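Local coordinates for protein fiber (Human adenovirus 35, PDB 2QLK) that forms the trimeric head, or knob, of the viral fibre, which attaches the virion to its host cell by binding the receptor CD46, at residues C34-V37 with N43-K46; T48-K53 with N59-L64; Y148-T151 with S156-P159. All coordinates share one frame; numbering follows the deposited sequence.

Contact 1: residues C34-V37 with N43-K46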
loop_
_atom_site.group_PDB
_atom_site.type_symbol
_atom_site.label_atom_id
_atom_site.label_comp_id
_atom_site.label_asym_id
_atom_site.label_seq_id
_atom_site.Cartn_x
_atom_site.Cartn_y
_atom_site.Cartn_z
ATOM N N CYS A 34 24.557 -3.472 1.503
ATOM C CA CYS A 34 24.282 -4.342 0.359
ATOM C C CYS A 34 25.177 -4.024 -0.825
ATOM O O CYS A 34 25.856 -3.014 -0.838
ATOM C CB CYS A 34 22.804 -4.264 -0.041
ATOM S SG CYS A 34 22.247 -2.637 -0.476
ATOM N N GLN A 35 25.183 -4.890 -1.824
ATOM C CA GLN A 35 26.034 -4.676 -2.985
ATOM C C GLN A 35 25.189 -4.608 -4.239
ATOM O O GLN A 35 24.584 -5.592 -4.662
ATOM C CB GLN A 35 27.079 -5.807 -3.078
ATOM C CG GLN A 35 27.829 -5.999 -1.755
ATOM C CD GLN A 35 29.007 -6.965 -1.814
ATOM O OE1 GLN A 35 28.920 -8.046 -2.397
ATOM N NE2 GLN A 35 30.112 -6.579 -1.177
ATOM N N ILE A 36 25.155 -3.423 -4.821
ATOM C CA ILE A 36 24.383 -3.167 -6.024
ATOM C C ILE A 36 25.176 -3.504 -7.276
ATOM O O ILE A 36 24.642 -4.086 -8.218
ATOM C CB ILE A 36 23.942 -1.681 -6.064
ATOM C CG1 ILE A 36 22.877 -1.459 -4.979
ATOM C CG2 ILE A 36 23.383 -1.310 -7.450
ATOM C CD1 ILE A 36 22.722 -0.024 -4.570
ATOM N N VAL A 37 26.445 -3.126 -7.284
ATOM C CA VAL A 37 27.315 -3.386 -8.418
ATOM C C VAL A 37 27.958 -4.754 -8.218
ATOM O O VAL A 37 28.558 -5.007 -7.174
ATOM C CB VAL A 37 28.409 -2.294 -8.509
ATOM C CG1 VAL A 37 29.436 -2.647 -9.565
ATOM C CG2 VAL A 37 27.752 -0.954 -8.814
ATOM N N ASN A 43 30.334 -2.750 0.165
ATOM C CA ASN A 43 28.910 -2.473 0.090
ATOM C C ASN A 43 28.732 -1.067 -0.445
ATOM O O ASN A 43 29.358 -0.135 0.046
ATOM C CB ASN A 43 28.309 -2.661 1.472
ATOM C CG ASN A 43 28.506 -4.096 1.976
ATOM O OD1 ASN A 43 28.409 -4.381 3.165
ATOM N ND2 ASN A 43 28.791 -5.005 1.049
ATOM N N ASP A 44 27.918 -0.927 -1.486
ATOM C CA ASP A 44 27.711 0.368 -2.111
ATOM C C ASP A 44 26.320 0.925 -1.976
ATOM O O ASP A 44 25.971 1.897 -2.656
ATOM C CB ASP A 44 28.069 0.316 -3.591
ATOM C CG ASP A 44 27.452 -0.864 -4.295
ATOM O OD1 ASP A 44 26.599 -1.545 -3.682
ATOM O OD2 ASP A 44 27.836 -1.109 -5.464
ATOM N N GLY A 45 25.525 0.315 -1.118
ATOM C CA GLY A 45 24.184 0.804 -0.934
ATOM C C GLY A 45 23.676 0.615 0.476
ATOM O O GLY A 45 24.194 -0.221 1.232
ATOM N N LYS A 46 22.668 1.411 0.833
ATOM C CA LYS A 46 22.046 1.321 2.152
ATOM C C LYS A 46 20.584 0.951 2.006
ATOM O O LYS A 46 19.761 1.758 1.597
ATOM C CB LYS A 46 22.162 2.646 2.897
ATOM C CG LYS A 46 23.590 3.038 3.202
ATOM C CD LYS A 46 23.673 4.473 3.722
ATOM C CE LYS A 46 25.081 4.791 4.257
ATOM N NZ LYS A 46 25.267 6.249 4.591
#
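Cys34 faces both Asp44 and Gly45, a classic beta bulge in which its carbonyl oxygen takes two weak bonds, from Asp44 N at 3.0 Å and from the amide of Gly45, while Cys34 N gives a straighter bond to Gly45 O at 3.3 Å, reaching it from above the carbonyl plane. A side chain adds two more bonds. The carboxylate of Asp44 straddles two successive amides of the other segment: OD1 accepts from Ile36 N at 2.6 Å in an almost straight line (175°), and OD2 accepts from Val37 N at 3.1 Å, each oxygen using its syn lone pair. The first torsion sets this up, holding the carboxylate between the backbone N and the carbonyl carbon (chi1 48°). Two bonds fix the rotation of this buried carboxyl group and would probably favour its ionised form. Beyond it, the tip of Ile36 lies over the bare backbone of Gly45, CD1 to CA at 4.0 Å. The bulge sits where strand 45-54 begins: Lys46 pairs with Val65 of strand 57-66, Asp44 is bonded to Val67 just past that strand, and Gln35 is tied to Asp100 in another loop.

Contact 2: residues T48-K53 with N59-L64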
loop_
_atom_site.group_PDB
_atom_site.type_symbol
_atom_site.label_atom_id
_atom_site.label_comp_id
_atom_site.label_asym_id
_atom_site.label_seq_id
_atom_site.Cartn_x
_atom_site.Cartn_y
_atom_site.Cartn_z
ATOM N N THR A 48 17.089 -0.103 3.653
ATOM C CA THR A 48 16.275 -0.051 4.867
ATOM C C THR A 48 15.078 -0.950 4.566
ATOM O O THR A 48 14.242 -0.654 3.692
ATOM C CB THR A 48 15.753 1.368 5.160
ATOM O OG1 THR A 48 16.862 2.244 5.398
ATOM C CG2 THR A 48 14.805 1.365 6.378
ATOM N N LEU A 49 15.011 -2.057 5.283
ATOM C CA LEU A 49 13.946 -3.006 5.121
ATOM C C LEU A 49 13.372 -3.253 6.497
ATOM O O LEU A 49 14.120 -3.552 7.425
ATOM C CB LEU A 49 14.490 -4.318 4.585
ATOM C CG LEU A 49 13.515 -5.491 4.559
ATOM C CD1 LEU A 49 12.369 -5.241 3.556
ATOM C CD2 LEU A 49 14.303 -6.722 4.163
ATOM N N VAL A 50 12.058 -3.109 6.625
ATOM C CA VAL A 50 11.376 -3.352 7.862
ATOM C C VAL A 50 10.259 -4.366 7.599
ATOM O O VAL A 50 9.386 -4.144 6.764
ATOM C CB VAL A 50 10.823 -2.054 8.407
ATOM C CG1 VAL A 50 10.261 -2.277 9.825
ATOM C CG2 VAL A 50 11.940 -1.001 8.427
ATOM N N LEU A 51 10.318 -5.493 8.301
ATOM C CA LEU A 51 9.326 -6.553 8.190
ATOM C C LEU A 51 8.626 -6.704 9.544
ATOM O O LEU A 51 9.273 -6.925 10.572
ATOM C CB LEU A 51 9.999 -7.868 7.810
ATOM C CG LEU A 51 10.787 -7.904 6.504
ATOM C CD1 LEU A 51 11.540 -9.201 6.382
ATOM C CD2 LEU A 51 9.793 -7.786 5.324
ATOM N N VAL A 52 7.305 -6.553 9.538
ATOM C CA VAL A 52 6.505 -6.667 10.744
ATOM C C VAL A 52 5.514 -7.829 10.639
ATOM O O VAL A 52 4.737 -7.918 9.674
ATOM C CB VAL A 52 5.707 -5.373 11.012
ATOM C CG1 VAL A 52 4.698 -5.610 12.140
ATOM C CG2 VAL A 52 6.646 -4.222 11.356
ATOM N N LYS A 53 5.556 -8.710 11.636
ATOM C CA LYS A 53 4.663 -9.853 11.702
ATOM C C LYS A 53 3.339 -9.282 12.168
ATOM O O LYS A 53 3.287 -8.517 13.126
ATOM C CB LYS A 53 5.163 -10.877 12.713
ATOM C CG LYS A 53 4.255 -12.077 12.852
ATOM C CD LYS A 53 4.622 -13.167 11.887
ATOM C CE LYS A 53 3.754 -14.387 12.099
ATOM N NZ LYS A 53 4.333 -15.577 11.418
ATOM N N ASN A 59 3.954 -7.229 7.144
ATOM C CA ASN A 59 3.805 -5.871 6.633
ATOM C C ASN A 59 5.213 -5.356 6.389
ATOM O O ASN A 59 6.018 -5.275 7.315
ATOM C CB ASN A 59 3.087 -4.970 7.638
ATOM C CG ASN A 59 1.577 -5.017 7.491
ATOM O OD1 ASN A 59 1.028 -5.890 6.808
ATOM N ND2 ASN A 59 0.893 -4.083 8.140
ATOM N N GLY A 60 5.519 -5.014 5.148
ATOM C CA GLY A 60 6.857 -4.552 4.844
ATOM C C GLY A 60 7.041 -3.134 4.355
ATOM O O GLY A 60 6.117 -2.495 3.838
ATOM N N TYR A 61 8.272 -2.663 4.508
ATOM C CA TYR A 61 8.666 -1.328 4.099
ATOM C C TYR A 61 10.080 -1.422 3.547
ATOM O O TYR A 61 11.001 -1.962 4.189
ATOM C CB TYR A 61 8.574 -0.413 5.317
ATOM C CG TYR A 61 9.097 0.983 5.192
ATOM C CD1 TYR A 61 10.457 1.215 4.959
ATOM C CD2 TYR A 61 8.269 2.070 5.401
ATOM C CE1 TYR A 61 10.982 2.505 4.951
ATOM C CE2 TYR A 61 8.779 3.382 5.385
ATOM C CZ TYR A 61 10.133 3.583 5.165
ATOM O OH TYR A 61 10.662 4.843 5.190
ATOM N N VAL A 62 10.283 -0.888 2.351
ATOM C CA VAL A 62 11.593 -0.966 1.772
ATOM C C VAL A 62 12.023 0.290 1.016
ATOM O O VAL A 62 11.290 0.823 0.188
ATOM C CB VAL A 62 11.706 -2.244 0.861
ATOM C CG1 VAL A 62 10.785 -2.134 -0.368
ATOM C CG2 VAL A 62 13.177 -2.468 0.429
ATOM N N SER A 63 13.219 0.773 1.329
ATOM C CA SER A 63 13.754 1.939 0.636
ATOM C C SER A 63 15.242 1.716 0.536
ATOM O O SER A 63 15.843 1.018 1.366
ATOM C CB SER A 63 13.458 3.270 1.357
ATOM O OG SER A 63 14.156 3.349 2.571
ATOM N N LEU A 64 15.824 2.302 -0.505
ATOM C CA LEU A 64 17.228 2.149 -0.789
ATOM C C LEU A 64 17.939 3.480 -0.945
ATOM O O LEU A 64 17.379 4.421 -1.485
ATOM C CB LEU A 64 17.359 1.329 -2.080
ATOM C CG LEU A 64 18.729 0.919 -2.611
ATOM C CD1 LEU A 64 19.536 0.192 -1.512
ATOM C CD2 LEU A 64 18.520 -0.001 -3.793
#
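Val52 O takes the amide of Asn59 in the shortest bond between the strands, 2.7 Å from Asn59 N and nearly straight at 167°. The return bond, Val52 N to Asn59 O, closes one hydrogen-bonded pair; Val50 with Tyr61 and Thr48 with Ser63 make two more, six bonds in a regular antiparallel ladder. Between them, at the non-hydrogen-bonded pairs, CA-H groups lean on the same carbonyls: Gly60 CA comes to 3.2 Å from Val50 O, and Leu49 CA lies beside Tyr61 O.

Side chains alternate between two faces. On one, the Tyr61 ring leaves the backbone with CG opposite its own N (chi1 172°) and stands up from the sheet, with Val50 CG2 and Thr48 CG2 of the partner strand approaching it obliquely; the Thr48 methyl is 4.2 Å from Tyr61 CE1. Nearer the backbone, Val50 CB and Tyr61 CB pack at 4.2 Å, and next door Ser63 OG sits 3.6 Å from Thr48 CB. On the other face Leu49 bends its CD1 across to Val62 CB at 4.1 Å, and that methyl also covers Tyr61 O. Leu51 has only Gly60 opposite it, so its CD2 meets backbone, 4.4 Å from Gly60 CA.

The two strands form a hairpin in the middle of the knob's inner sheet, flanked by strand 23-25 and strand 203-208. The Leu49, Leu51 and Val62 face looks into the core, onto Phe181 and Trp183 of the opposing sheet and beside Phe203, Phe205 and Tyr207 of the adjoining strand 203-208. The Tyr61 face looks to the trimer interface: Tyr61 OH is hydrogen-bonded to Tyr130 OH of the second subunit, whose Leu57 and Ile208 pack on Val50 and Thr48.

Contact 3: residues Y148-T151 with S156-P159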
loop_
_atom_site.group_PDB
_atom_site.type_symbol
_atom_site.label_atom_id
_atom_site.label_comp_id
_atom_site.label_asym_id
_atom_site.label_seq_id
_atom_site.Cartn_x
_atom_site.Cartn_y
_atom_site.Cartn_z
ATOM N N TYR A 148 9.141 5.978 -6.251
ATOM C CA TYR A 148 9.729 7.100 -6.955
ATOM C C TYR A 148 11.109 7.568 -6.598
ATOM O O TYR A 148 11.617 7.337 -5.504
ATOM C CB TYR A 148 8.792 8.319 -6.835
ATOM C CG TYR A 148 7.363 8.049 -7.214
ATOM C CD1 TYR A 148 6.517 7.322 -6.357
ATOM C CD2 TYR A 148 6.875 8.426 -8.471
ATOM C CE1 TYR A 148 5.243 6.967 -6.750
ATOM C CE2 TYR A 148 5.605 8.074 -8.878
ATOM C CZ TYR A 148 4.795 7.344 -8.021
ATOM O OH TYR A 148 3.538 6.972 -8.422
ATOM N N TYR A 149 11.706 8.266 -7.553
ATOM C CA TYR A 149 13.007 8.881 -7.370
ATOM C C TYR A 149 12.763 10.385 -7.542
ATOM O O TYR A 149 12.148 10.819 -8.519
ATOM C CB TYR A 149 14.005 8.439 -8.440
ATOM C CG TYR A 149 15.310 9.184 -8.314
ATOM C CD1 TYR A 149 16.105 9.013 -7.190
ATOM C CD2 TYR A 149 15.720 10.104 -9.282
ATOM C CE1 TYR A 149 17.276 9.735 -7.010
ATOM C CE2 TYR A 149 16.919 10.845 -9.119
ATOM C CZ TYR A 149 17.684 10.644 -7.973
ATOM O OH TYR A 149 18.879 11.314 -7.775
ATOM N N MET A 150 13.254 11.160 -6.586
ATOM C CA MET A 150 13.152 12.616 -6.579
ATOM C C MET A 150 14.508 13.172 -7.071
ATOM O O MET A 150 15.556 12.922 -6.456
ATOM C CB MET A 150 12.852 13.072 -5.144
ATOM C CG MET A 150 12.611 14.548 -4.939
ATOM S SD MET A 150 11.843 14.824 -3.306
ATOM C CE MET A 150 10.223 15.250 -3.814
ATOM N N THR A 151 14.501 13.899 -8.184
ATOM C CA THR A 151 15.759 14.439 -8.732
ATOM C C THR A 151 16.345 15.480 -7.801
ATOM O O THR A 151 15.625 16.180 -7.091
ATOM C CB THR A 151 15.570 15.087 -10.105
ATOM O OG1 THR A 151 15.002 16.392 -9.949
ATOM C CG2 THR A 151 14.647 14.238 -10.951
ATOM N N SER A 156 11.932 16.809 -9.241
ATOM C CA SER A 156 10.828 16.153 -9.901
ATOM C C SER A 156 10.883 14.651 -9.601
ATOM O O SER A 156 11.924 14.109 -9.221
ATOM C CB SER A 156 10.861 16.419 -11.405
ATOM O OG SER A 156 12.075 16.004 -11.986
ATOM N N LEU A 157 9.739 14.003 -9.756
ATOM C CA LEU A 157 9.598 12.589 -9.492
ATOM C C LEU A 157 9.643 11.702 -10.707
ATOM O O LEU A 157 8.934 11.915 -11.701
ATOM C CB LEU A 157 8.286 12.316 -8.759
ATOM C CG LEU A 157 8.170 12.912 -7.354
ATOM C CD1 LEU A 157 6.844 12.501 -6.723
ATOM C CD2 LEU A 157 9.332 12.424 -6.511
ATOM N N PHE A 158 10.501 10.703 -10.638
ATOM C CA PHE A 158 10.567 9.743 -11.720
ATOM C C PHE A 158 10.015 8.439 -11.156
ATOM O O PHE A 158 10.474 7.969 -10.116
ATOM C CB PHE A 158 12.015 9.539 -12.182
ATOM C CG PHE A 158 12.498 10.575 -13.162
ATOM C CD1 PHE A 158 12.706 11.890 -12.766
ATOM C CD2 PHE A 158 12.777 10.216 -14.487
ATOM C CE1 PHE A 158 13.194 12.844 -13.670
ATOM C CE2 PHE A 158 13.272 11.166 -15.407
ATOM C CZ PHE A 158 13.482 12.482 -14.994
ATOM N N PRO A 159 9.015 7.842 -11.825
ATOM C CA PRO A 159 8.505 6.588 -11.280
ATOM C C PRO A 159 9.503 5.452 -11.517
ATOM O O PRO A 159 10.237 5.427 -12.518
ATOM C CB PRO A 159 7.185 6.383 -12.044
ATOM C CG PRO A 159 7.472 7.039 -13.372
ATOM C CD PRO A 159 8.191 8.299 -12.958
#
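Tyr149 and Phe158 supply the main-chain bonding at the centre, a hydrogen-bonded antiparallel pair with Phe158 N 2.7 Å from Tyr149 O and the reverse bond from Tyr149 N to Phe158 O at 2.9 Å. Thr151 N adds a third bond to Ser156 O where the strands give way to the turn. CA-H contacts fill in between, such as Leu157 CA on Tyr149 O at 3.3 Å. Pro159 has no N-H to give, but it stands in a non-hydrogen-bonded pair with Tyr148, a position that asks for no N-H toward Tyr148.

The apolar contacts run along both faces. On one, the Tyr148 ring rises from the sheet and leans a little toward the partner strand, CG beside its own backbone N (chi1 -51°). Its CD2 and CE2 atoms meet Pro159 obliquely, CE2 to CB at 3.9 Å, and CD2 also touches Leu157 CB. Leu157 in turn sends CD2 to Met150 CB at 3.8 Å, while the bend at the Met150 sulfur brings CE back to the same methyl. On the other face Thr151 CG2 presses obliquely on the Phe158 ring, 3.4 Å from CE1. A polar atom, Tyr149 O, lies at that ring's edge, near its plane.

The polar side chains look beyond the two segments. Thr151 OG1 and Ser156 OG both bond to Asp154 OD1, in the turn itself, and Tyr149 OH reaches Glu192 while its ring meets Phe75 edge-to-face.

Chemically, then, the hairpin end is tied twice, by main-chain bonds and by one carboxylate oxygen, Asp154 OD1, shared by its two hydroxyls, which probably stiffens the turn; the apolar face of Tyr148, Met150 and Leu157 is left to pack on His144 of the second subunit.

Overall arrangement
Contact 2 is the buried core of the three, a regular ladder between the central strands of the inner sheet, whereas contacts 1 and 3 are only partly buried and work where strands meet loops. Contacts 1 and 2 share strand 45-54 and touch directly: Leu64, at the end of contact 2, packs on Cys34 and Ile36. Contact 3 belongs to the other sheet, its centre about 20 Å from each of the others. The chemistry follows the place: main-chain pairs and apolar side chains in contact 2, a side-chain carboxylate holding loop amides in contact 1, and a turn carboxylate beside aromatic packing in contact 3. Contacts 2 and 3 also meet the second subunit.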